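Local coordinates for eukaryotic translation initiation factor 4 gamma 2 (Homo sapiens, PDB 4IUL), which probably supports translation initiation as an eIF4G relative, its HEAT-repeat MIF4G domain interacting with the helicase eIF4A, at residues 81-84 against 85-89; 115-118 against 119-123; 214-217 against 218-222; 246-249 against 250-254. One frame throughout, in Å; residues are numbered along the deposited sequence.

Interaction 1: residues 81-84 against 85-89; sequences CLRL and AEDAP
Arg83 and Asp87, one helical turn apart, form a salt bridge: NH1 of Arg83 reaches OD2 of Asp87 at 3.0 Å. The two side chains run alongside each other and point the same way, but their flat ends stand 80° apart. OD2 lies at the guanidinium edge, close to its plane, while NH1 comes to it from above the carboxylate plane. Arg83 gets there by folding back on itself: after CG sets off beside the backbone N (chi1 -51°), chi2 and chi3 both bend and swing the guanidinium toward the C-terminal end of the helix. The same pair is joined through the backbone, Asp87 N donating to Arg83 O at 3.0 Å, so Asp87 is held at both its amide and its carboxylate. The last turn closes with Ala88 N on Leu84 O at 2.9 Å, although Ala88 itself has already left helical geometry. On the neighbouring flank, Leu82 and Glu86 make a looser contact, methyl CD1 lying 3.8 Å from OE2. Leu84 and Ala85 face inward, where Leu84 packs on Leu46, Val59 and Ile63 and Ala85 meets Phe108. This is the C-terminal turn of an amphipathic helix in a HEAT-repeat solenoid, with an i to i+4 salt bridge on the flank beside helix 38-48, where both partners touch Leu46, and apolar residues turned to the neighbouring helices.

Interaction 2: residues 115-118 against 119-123; sequences KLQD and EFENR
From Lys115 to Asn122 the backbone keeps regular i to i+4 helical bonding, as where Phe120 N donates to Leu116 O at 3.0 Å and Asn122 N to Asp118 O at 3.1 Å. The side-chain bond across this turn belongs to Gln117 and Glu121: NE2 of Gln117 donates to OE2 of Glu121 at 3.1 Å, with an N-H...O angle of 156°. Gln117 starts with CG trans to the main-chain N (chi1 -178°) and then bends at chi2, which brings the amide round to Glu121, whose chain runs out extended. The amide and carboxylate planes are 45° apart, and the donor meets OE2 on its anti side. Further round the helix, Glu119 lies near Arg123, a long salt bridge of 3.7 Å between OE2 of Glu119 and NH2 of Arg123, and both side chains touch Leu68 of helix 53-69. Leu116 and Phe120 form the buried face, packing on Ile159 and Met152 of helix 141-163. With a neutral amide as donor, the bond to Glu121 leaves the carboxylate's charge uncompensated by Gln117, and OD1 of Asp118, 5.2 Å from OE1 of Glu121, is a like-charged neighbour that would probably add to the local negative potential.

Interaction 3: residues 214-217 against 218-222; sequences RAKS and LMDQY
Lys216 reaches along the first turn of helix 216-227 to Asp220, an i to i+4 salt bridge at the start of a helix in the HEAT-repeat array. From CB of Lys216, a chi1 of 179° sets CG beside the carbonyl carbon and 3.8 Å from OD2 of Asp220. The chain then runs extended through CD, and CE comes within 4.0 Å of the same oxygen. A final bend at chi4 turns the ammonium back, leaving NZ 3.5 Å from OD2, while OD1 is more distant. Lysine and aspartate thus cross at a slant, CG and CE as well as NZ approaching OD2. OD1 of Asp220 has a stronger partner in Arg250, with which it forms a salt bridge, so the carboxylate has two cationic partners, which would probably favour its negative charge. Beneath the side chains, Asp220 N donates to Lys216 O at 2.9 Å, tying the same two residues a second time. One step earlier, Met219 N meets Ala215 O almost in line, with an N-H...O angle of 178°. CG of Met219 lies 4.4 Å from CB of Ala215, and the side chain turns inward against His174 of helix 170-181. Tyr222 faces that helix too, its hydroxyl hydrogen-bonded to ND1 of His174. At the opening of the helix, a water accepts from Leu218 N at 3.2 Å and gives a weak, 3.3 Å bond to Arg214 O.

Interaction 4: residues 246-249 against 250-254; sequences TVEL and REHHW
Leu249 O takes Trp254 N at 2.8 Å and, more weakly, His252 N at 3.2 Å, two amides from the chain that curls back over the helix end. His252 grips Glu248 O twice, through the backbone N and through ring nitrogen ND1 at 2.8 Å; both bonds are weak because they are strongly bent, ND1-H...O opening to just 120°. The imidazole otherwise lies alongside the Glu248 side chain, CE1 near its CG, the carboxylate and ring planes 38° apart. The bond from Trp254 N to Leu249 O belongs to a Schellman motif that ends helix 237-251 of the HEAT-repeat domain. His253, with positive phi, is its C-prime residue, and its N bonds to Arg250 O inside that wider link. The reversal brings the indole back over the last turn. Leu249, with chi1 at -179°, extends toward the six-membered ring and sets methyl CD2 3.6 Å from CE3 of Trp254, the two side chains crossing at about a right angle. CA of Arg250 sits over the centre of one indole face, 4.2 Å above it. Asp211 OD2 takes NE1 of Trp254 and forms a salt bridge with NE of Arg250; Arg250 also engages Asp220. Trp254 further packs on Met203 and Pro208. On another side of the turn, Val247 crosses Glu251 at a slant, CG1 of Val247 lying 3.9 Å from CD of Glu251.

From the N terminus the four contacts come in series, none nesting in or crossing another, and each closes only local turns, three to five residues apart, within or at the end of one helix. Interaction 1 closes the C-terminal end of helix 74-87, its residues packing on helices 38-48, 53-69 and 107-127. Interaction 2 follows within helix 107-127, the next helix in the chain, and packs on helices 53-69, 141-163 and 170-181, so helix 53-69 is shared. Interaction 3 opens helix 216-227, and interaction 4 ends helix 237-251, which comes next. Those last two meet directly: the salt bridge from Asp220 OD1 to Arg250 NH1, at 2.9 Å, joins the start of one helix to the finish of the other.

Interaction 1: residues 81-84 against 85-89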
loop_
_atom_site.group_PDB
_atom_site.type_symbol
_atom_site.label_atom_id
_atom_site.label_comp_id
_atom_site.label_asym_id
_atom_site.label_seq_id
_atom_site.Cartn_x
_atom_site.Cartn_y
_atom_site.Cartn_z
ATOM N N CYS A 81 8.019 -6.046 -6.280
ATOM C CA CYS A 81 6.807 -6.788 -6.608
ATOM C C CYS A 81 6.533 -6.748 -8.118
ATOM O O CYS A 81 6.077 -7.740 -8.701
ATOM C CB CYS A 81 5.616 -6.228 -5.820
ATOM S SG CYS A 81 5.675 -6.612 -4.022
ATOM N N LEU A 82 6.827 -5.614 -8.752
ATOM C CA LEU A 82 6.617 -5.474 -10.195
ATOM C C LEU A 82 7.451 -6.480 -10.986
ATOM O O LEU A 82 6.940 -7.146 -11.883
ATOM C CB LEU A 82 6.967 -4.059 -10.655
ATOM C CG LEU A 82 6.975 -3.817 -12.176
ATOM C CD1 LEU A 82 5.602 -4.155 -12.784
ATOM C CD2 LEU A 82 7.336 -2.349 -12.454
ATOM N N ARG A 83 8.736 -6.580 -10.654
ATOM C CA ARG A 83 9.644 -7.505 -11.330
ATOM C C ARG A 83 9.158 -8.949 -11.207
ATOM O O ARG A 83 9.137 -9.697 -12.189
ATOM C CB ARG A 83 11.052 -7.387 -10.734
ATOM C CG ARG A 83 11.579 -5.958 -10.662
ATOM C CD ARG A 83 12.006 -5.404 -12.026
ATOM N NE ARG A 83 13.305 -5.936 -12.437
ATOM C CZ ARG A 83 13.480 -7.103 -13.050
ATOM N NH1 ARG A 83 12.433 -7.870 -13.341
ATOM N NH2 ARG A 83 14.706 -7.519 -13.348
ATOM N N LEU A 84 8.769 -9.341 -9.995
ATOM C CA LEU A 84 8.282 -10.698 -9.755
ATOM C C LEU A 84 6.978 -10.963 -10.507
ATOM O O LEU A 84 6.771 -12.052 -11.047
ATOM C CB LEU A 84 8.075 -10.932 -8.251
ATOM C CG LEU A 84 9.367 -10.952 -7.423
ATOM C CD1 LEU A 84 9.052 -11.033 -5.935
ATOM C CD2 LEU A 84 10.205 -12.140 -7.850
ATOM N N ALA A 85 6.101 -9.962 -10.546
ATOM C CA ALA A 85 4.829 -10.109 -11.239
ATOM C C ALA A 85 5.028 -10.381 -12.723
ATOM O O ALA A 85 4.272 -11.143 -13.335
ATOM C CB ALA A 85 3.982 -8.851 -11.057
ATOM N N GLU A 86 6.050 -9.761 -13.297
ATOM C CA GLU A 86 6.313 -9.919 -14.717
ATOM C C GLU A 86 7.117 -11.162 -15.068
ATOM O O GLU A 86 6.887 -11.763 -16.114
ATOM C CB GLU A 86 7.028 -8.673 -15.269
ATOM C CG GLU A 86 6.275 -7.362 -15.022
ATOM C CD GLU A 86 6.905 -6.153 -15.711
ATOM O OE1 GLU A 86 8.144 -5.989 -15.638
ATOM O OE2 GLU A 86 6.157 -5.352 -16.316
ATOM N N ASP A 87 8.035 -11.568 -14.196
ATOM C CA ASP A 87 8.875 -12.730 -14.493
ATOM C C ASP A 87 8.457 -14.088 -13.916
ATOM O O ASP A 87 8.769 -15.124 -14.497
ATOM C CB ASP A 87 10.331 -12.427 -14.109
ATOM C CG ASP A 87 10.878 -11.189 -14.820
ATOM O OD1 ASP A 87 10.311 -10.809 -15.869
ATOM O OD2 ASP A 87 11.877 -10.602 -14.342
ATOM N N ALA A 88 7.754 -14.096 -12.790
ATOM C CA ALA A 88 7.335 -15.359 -12.188
ATOM C C ALA A 88 6.361 -16.137 -13.077
ATOM O O ALA A 88 5.408 -15.575 -13.601
ATOM C CB ALA A 88 6.695 -15.103 -10.832
ATOM N N PRO A 89 6.600 -17.446 -13.258
ATOM C CA PRO A 89 5.724 -18.284 -14.086
ATOM C C PRO A 89 4.335 -18.492 -13.476
ATOM O O PRO A 89 4.183 -18.509 -12.257
ATOM C CB PRO A 89 6.509 -19.594 -14.211
ATOM C CG PRO A 89 7.357 -19.610 -12.969
ATOM C CD PRO A 89 7.816 -18.183 -12.869
#

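Interaction 2: residues 115-118 against 119-123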
loop_
_atom_site.group_PDB
_atom_site.type_symbol
_atom_site.label_atom_id
_atom_site.label_comp_id
_atom_site.label_asym_id
_atom_site.label_seq_id
_atom_site.Cartn_x
_atom_site.Cartn_y
_atom_site.Cartn_z
ATOM N N LYS A 115 -3.336 -10.756 -0.501
ATOM C CA LYS A 115 -2.597 -10.471 0.725
ATOM C C LYS A 115 -2.793 -9.044 1.242
ATOM O O LYS A 115 -2.989 -8.840 2.437
ATOM C CB LYS A 115 -1.099 -10.730 0.530
ATOM C CG LYS A 115 -0.236 -10.333 1.733
ATOM C CD LYS A 115 -0.025 -11.483 2.728
ATOM C CE LYS A 115 -1.284 -11.886 3.471
ATOM N NZ LYS A 115 -1.015 -12.972 4.465
ATOM N N LEU A 116 -2.725 -8.050 0.363
ATOM C CA LEU A 116 -2.914 -6.684 0.831
ATOM C C LEU A 116 -4.318 -6.435 1.354
ATOM O O LEU A 116 -4.508 -5.647 2.271
ATOM C CB LEU A 116 -2.536 -5.685 -0.255
ATOM C CG LEU A 116 -1.049 -5.425 -0.008
ATOM C CD1 LEU A 116 -0.268 -5.602 -1.276
ATOM C CD2 LEU A 116 -0.869 -4.056 0.600
ATOM N N GLN A 117 -5.301 -7.124 0.789
ATOM C CA GLN A 117 -6.662 -6.986 1.272
ATOM C C GLN A 117 -6.657 -7.471 2.730
ATOM O O GLN A 117 -7.335 -6.898 3.591
ATOM C CB GLN A 117 -7.611 -7.842 0.428
ATOM C CG GLN A 117 -9.084 -7.733 0.825
ATOM C CD GLN A 117 -9.561 -6.292 0.907
ATOM O OE1 GLN A 117 -9.472 -5.537 -0.064
ATOM N NE2 GLN A 117 -10.073 -5.903 2.073
ATOM N N ASP A 118 -5.873 -8.517 2.998
ATOM C CA ASP A 118 -5.769 -9.084 4.345
ATOM C C ASP A 118 -5.090 -8.137 5.337
ATOM O O ASP A 118 -5.598 -7.916 6.438
ATOM C CB ASP A 118 -4.985 -10.402 4.337
ATOM C CG ASP A 118 -5.642 -11.480 3.497
ATOM O OD1 ASP A 118 -6.890 -11.574 3.495
ATOM O OD2 ASP A 118 -4.898 -12.252 2.852
ATOM N N GLU A 119 -3.930 -7.598 4.971
ATOM C CA GLU A 119 -3.249 -6.686 5.881
ATOM C C GLU A 119 -4.144 -5.488 6.186
ATOM O O GLU A 119 -4.222 -5.049 7.331
ATOM C CB GLU A 119 -1.913 -6.201 5.300
ATOM C CG GLU A 119 -0.747 -7.158 5.504
ATOM C CD GLU A 119 -0.341 -7.311 6.967
ATOM O OE1 GLU A 119 -1.200 -7.682 7.793
ATOM O OE2 GLU A 119 0.843 -7.072 7.296
ATOM N N PHE A 120 -4.840 -4.976 5.175
ATOM C CA PHE A 120 -5.703 -3.823 5.396
ATOM C C PHE A 120 -6.798 -4.081 6.430
ATOM O O PHE A 120 -7.107 -3.198 7.232
ATOM C CB PHE A 120 -6.348 -3.335 4.094
ATOM C CG PHE A 120 -6.988 -1.975 4.219
ATOM C CD1 PHE A 120 -6.201 -0.835 4.374
ATOM C CD2 PHE A 120 -8.369 -1.835 4.205
ATOM C CE1 PHE A 120 -6.779 0.422 4.512
ATOM C CE2 PHE A 120 -8.959 -0.580 4.344
ATOM C CZ PHE A 120 -8.163 0.553 4.498
ATOM N N GLU A 121 -7.384 -5.274 6.414
ATOM C CA GLU A 121 -8.436 -5.607 7.376
ATOM C C GLU A 121 -7.884 -5.766 8.795
ATOM O O GLU A 121 -8.489 -5.292 9.755
ATOM C CB GLU A 121 -9.165 -6.889 6.957
ATOM C CG GLU A 121 -10.174 -6.720 5.817
ATOM C CD GLU A 121 -10.676 -8.059 5.256
ATOM O OE1 GLU A 121 -10.741 -9.059 6.012
ATOM O OE2 GLU A 121 -11.022 -8.108 4.054
ATOM N N ASN A 122 -6.731 -6.418 8.931
ATOM C CA ASN A 122 -6.132 -6.622 10.249
ATOM C C ASN A 122 -5.614 -5.331 10.876
ATOM O O ASN A 122 -5.752 -5.125 12.083
ATOM C CB ASN A 122 -4.994 -7.644 10.172
ATOM C CG ASN A 122 -5.453 -8.983 9.610
ATOM O OD1 ASN A 122 -6.421 -9.576 10.092
ATOM N ND2 ASN A 122 -4.758 -9.466 8.587
ATOM N N ARG A 123 -5.021 -4.463 10.063
ATOM C CA ARG A 123 -4.490 -3.201 10.567
ATOM C C ARG A 123 -5.619 -2.247 10.962
ATOM O O ARG A 123 -5.434 -1.372 11.815
ATOM C CB ARG A 123 -3.579 -2.558 9.520
ATOM C CG ARG A 123 -2.358 -3.419 9.177
ATOM C CD ARG A 123 -1.418 -3.573 10.370
ATOM N NE ARG A 123 -0.330 -4.505 10.087
ATOM C CZ ARG A 123 0.691 -4.747 10.906
ATOM N NH1 ARG A 123 0.776 -4.119 12.074
ATOM N NH2 ARG A 123 1.625 -5.627 10.563
#

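Interaction 3: residues 214-217 against 218-222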
loop_
_atom_site.group_PDB
_atom_site.type_symbol
_atom_site.label_atom_id
_atom_site.label_comp_id
_atom_site.label_asym_id
_atom_site.label_seq_id
_atom_site.Cartn_x
_atom_site.Cartn_y
_atom_site.Cartn_z
ATOM N N ARG A 214 -17.111 7.431 -14.576
ATOM C CA ARG A 214 -17.969 6.672 -13.677
ATOM C C ARG A 214 -17.792 7.076 -12.220
ATOM O O ARG A 214 -18.738 7.014 -11.440
ATOM C CB ARG A 214 -17.691 5.176 -13.811
ATOM C CG ARG A 214 -18.452 4.312 -12.826
ATOM C CD ARG A 214 -17.933 2.878 -12.852
ATOM N NE ARG A 214 -18.266 2.208 -14.104
ATOM C CZ ARG A 214 -19.500 1.855 -14.441
ATOM N NH1 ARG A 214 -20.503 2.108 -13.610
ATOM N NH2 ARG A 214 -19.737 1.267 -15.609
ATOM N N ALA A 215 -16.585 7.504 -11.859
ATOM C CA ALA A 215 -16.277 7.878 -10.481
ATOM C C ALA A 215 -16.483 9.350 -10.114
ATOM O O ALA A 215 -16.180 9.749 -8.989
ATOM C CB ALA A 215 -14.846 7.469 -10.163
ATOM N N LYS A 216 -16.995 10.146 -11.049
ATOM C CA LYS A 216 -17.217 11.579 -10.822
ATOM C C LYS A 216 -17.902 11.915 -9.502
ATOM O O LYS A 216 -17.442 12.783 -8.760
ATOM C CB LYS A 216 -18.025 12.182 -11.975
ATOM C CG LYS A 216 -18.332 13.674 -11.822
ATOM C CD LYS A 216 -18.902 14.253 -13.122
ATOM C CE LYS A 216 -19.368 15.704 -12.961
ATOM N NZ LYS A 216 -18.277 16.620 -12.532
ATOM N N SER A 217 -18.996 11.219 -9.216
ATOM C CA SER A 217 -19.764 11.431 -7.991
ATOM C C SER A 217 -18.934 11.251 -6.714
ATOM O O SER A 217 -18.900 12.133 -5.852
ATOM C CB SER A 217 -20.962 10.478 -7.972
ATOM O OG SER A 217 -21.737 10.646 -6.804
ATOM N N LEU A 218 -18.276 10.103 -6.593
ATOM C CA LEU A 218 -17.448 9.804 -5.428
ATOM C C LEU A 218 -16.312 10.811 -5.228
ATOM O O LEU A 218 -16.119 11.332 -4.131
ATOM C CB LEU A 218 -16.837 8.413 -5.566
ATOM C CG LEU A 218 -17.426 7.235 -4.807
ATOM C CD1 LEU A 218 -16.561 6.011 -5.105
ATOM C CD2 LEU A 218 -17.447 7.530 -3.299
ATOM N N MET A 219 -15.552 11.069 -6.287
ATOM C CA MET A 219 -14.437 12.003 -6.206
ATOM C C MET A 219 -14.900 13.418 -5.872
ATOM O O MET A 219 -14.270 14.107 -5.066
ATOM C CB MET A 219 -13.648 12.004 -7.516
ATOM C CG MET A 219 -12.991 10.665 -7.853
ATOM S SD MET A 219 -11.686 10.167 -6.713
ATOM C CE MET A 219 -10.280 10.920 -7.490
ATOM N N ASP A 220 -15.990 13.855 -6.498
ATOM C CA ASP A 220 -16.535 15.185 -6.232
ATOM C C ASP A 220 -16.813 15.290 -4.742
ATOM O O ASP A 220 -16.525 16.309 -4.108
ATOM C CB ASP A 220 -17.841 15.410 -6.996
ATOM C CG ASP A 220 -17.621 15.962 -8.384
ATOM O OD1 ASP A 220 -16.449 16.135 -8.800
ATOM O OD2 ASP A 220 -18.634 16.224 -9.064
ATOM N N GLN A 221 -17.370 14.217 -4.193
ATOM C CA GLN A 221 -17.706 14.152 -2.779
ATOM C C GLN A 221 -16.449 14.286 -1.902
ATOM O O GLN A 221 -16.467 14.990 -0.889
ATOM C CB GLN A 221 -18.415 12.831 -2.497
ATOM C CG GLN A 221 -19.321 12.840 -1.289
ATOM C CD GLN A 221 -20.005 11.500 -1.084
ATOM O OE1 GLN A 221 -20.420 10.847 -2.050
ATOM N NE2 GLN A 221 -20.138 11.087 0.173
ATOM N N TYR A 222 -15.363 13.616 -2.294
ATOM C CA TYR A 222 -14.107 13.665 -1.544
ATOM C C TYR A 222 -13.538 15.083 -1.484
ATOM O O TYR A 222 -13.182 15.581 -0.414
ATOM C CB TYR A 222 -13.042 12.778 -2.199
ATOM C CG TYR A 222 -13.280 11.281 -2.186
ATOM C CD1 TYR A 222 -12.719 10.474 -3.179
ATOM C CD2 TYR A 222 -14.034 10.664 -1.183
ATOM C CE1 TYR A 222 -12.899 9.097 -3.185
ATOM C CE2 TYR A 222 -14.218 9.276 -1.175
ATOM C CZ TYR A 222 -13.646 8.500 -2.185
ATOM O OH TYR A 222 -13.814 7.132 -2.208
HETATM O O HOH W 1 -19.594 7.783 -8.304
#

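Interaction 4: residues 246-249 against 250-254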
loop_
_atom_site.group_PDB
_atom_site.type_symbol
_atom_site.label_atom_id
_atom_site.label_comp_id
_atom_site.label_asym_id
_atom_site.label_seq_id
_atom_site.Cartn_x
_atom_site.Cartn_y
_atom_site.Cartn_z
ATOM N N THR A 246 -3.520 20.427 -3.560
ATOM C CA THR A 246 -4.074 19.210 -4.146
ATOM C C THR A 246 -5.391 19.529 -4.854
ATOM O O THR A 246 -5.608 19.129 -5.993
ATOM C CB THR A 246 -4.311 18.136 -3.063
ATOM O OG1 THR A 246 -3.057 17.782 -2.469
ATOM C CG2 THR A 246 -4.942 16.892 -3.668
ATOM N N VAL A 247 -6.261 20.263 -4.169
ATOM C CA VAL A 247 -7.549 20.665 -4.719
ATOM C C VAL A 247 -7.389 21.440 -6.029
ATOM O O VAL A 247 -8.083 21.167 -7.008
ATOM C CB VAL A 247 -8.319 21.534 -3.706
ATOM C CG1 VAL A 247 -9.398 22.340 -4.404
ATOM C CG2 VAL A 247 -8.946 20.639 -2.650
ATOM N N GLU A 248 -6.471 22.402 -6.033
ATOM C CA GLU A 248 -6.198 23.225 -7.204
ATOM C C GLU A 248 -5.726 22.386 -8.392
ATOM O O GLU A 248 -6.007 22.716 -9.543
ATOM C CB GLU A 248 -5.133 24.269 -6.864
ATOM C CG GLU A 248 -4.792 25.221 -7.996
ATOM C CD GLU A 248 -3.659 26.171 -7.631
ATOM O OE1 GLU A 248 -3.825 26.961 -6.674
ATOM O OE2 GLU A 248 -2.602 26.123 -8.298
ATOM N N LEU A 249 -5.003 21.309 -8.106
ATOM C CA LEU A 249 -4.493 20.430 -9.154
ATOM C C LEU A 249 -5.647 19.702 -9.837
ATOM O O LEU A 249 -5.640 19.499 -11.052
ATOM C CB LEU A 249 -3.514 19.411 -8.559
ATOM C CG LEU A 249 -2.865 18.416 -9.523
ATOM C CD1 LEU A 249 -2.092 19.168 -10.589
ATOM C CD2 LEU A 249 -1.940 17.478 -8.759
ATOM N N ARG A 250 -6.648 19.324 -9.051
ATOM C CA ARG A 250 -7.797 18.616 -9.597
ATOM C C ARG A 250 -8.672 19.557 -10.414
ATOM O O ARG A 250 -9.199 19.173 -11.460
ATOM C CB ARG A 250 -8.632 17.991 -8.479
ATOM C CG ARG A 250 -9.515 16.875 -8.981
ATOM C CD ARG A 250 -10.892 16.909 -8.364
ATOM N NE ARG A 250 -11.735 15.852 -8.915
ATOM C CZ ARG A 250 -13.060 15.832 -8.831
ATOM N NH1 ARG A 250 -13.714 16.819 -8.221
ATOM N NH2 ARG A 250 -13.731 14.822 -9.361
ATOM N N GLU A 251 -8.830 20.788 -9.933
ATOM C CA GLU A 251 -9.634 21.779 -10.636
ATOM C C GLU A 251 -9.013 22.035 -12.012
ATOM O O GLU A 251 -9.691 22.475 -12.945
ATOM C CB GLU A 251 -9.707 23.074 -9.818
ATOM C CG GLU A 251 -10.326 22.874 -8.437
ATOM C CD GLU A 251 -10.535 24.172 -7.670
ATOM O OE1 GLU A 251 -9.571 24.960 -7.541
ATOM O OE2 GLU A 251 -11.667 24.398 -7.186
ATOM N N HIS A 252 -7.720 21.740 -12.127
ATOM C CA HIS A 252 -6.988 21.893 -13.378
ATOM C C HIS A 252 -6.899 20.556 -14.133
ATOM O O HIS A 252 -5.996 20.354 -14.945
ATOM C CB HIS A 252 -5.575 22.411 -13.107
ATOM C CG HIS A 252 -5.513 23.872 -12.799
ATOM N ND1 HIS A 252 -6.222 24.448 -11.767
ATOM C CD2 HIS A 252 -4.817 24.876 -13.386
ATOM C CE1 HIS A 252 -5.967 25.745 -11.731
ATOM N NE2 HIS A 252 -5.117 26.030 -12.702
ATOM N N HIS A 253 -7.838 19.651 -13.863
ATOM C CA HIS A 253 -7.853 18.349 -14.518
ATOM C C HIS A 253 -6.526 17.607 -14.385
ATOM O O HIS A 253 -6.066 16.973 -15.334
ATOM C CB HIS A 253 -8.186 18.501 -16.006
ATOM C CG HIS A 253 -9.534 19.097 -16.266
ATOM N ND1 HIS A 253 -10.391 18.609 -17.229
ATOM C CD2 HIS A 253 -10.174 20.139 -15.688
ATOM C CE1 HIS A 253 -11.502 19.321 -17.230
ATOM N NE2 HIS A 253 -11.397 20.257 -16.304
ATOM N N TRP A 254 -5.906 17.688 -13.213
ATOM C CA TRP A 254 -4.626 17.022 -12.970
ATOM C C TRP A 254 -3.584 17.295 -14.057
ATOM O O TRP A 254 -2.600 16.567 -14.164
ATOM C CB TRP A 254 -4.809 15.500 -12.856
ATOM C CG TRP A 254 -5.821 15.068 -11.842
ATOM C CD1 TRP A 254 -7.143 14.803 -12.060
ATOM C CD2 TRP A 254 -5.602 14.889 -10.440
ATOM N NE1 TRP A 254 -7.763 14.472 -10.878
ATOM C CE2 TRP A 254 -6.841 14.520 -9.867
ATOM C CE3 TRP A 254 -4.479 15.012 -9.609
ATOM C CZ2 TRP A 254 -6.987 14.267 -8.501
ATOM C CZ3 TRP A 254 -4.627 14.761 -8.251
ATOM C CH2 TRP A 254 -5.875 14.396 -7.711
#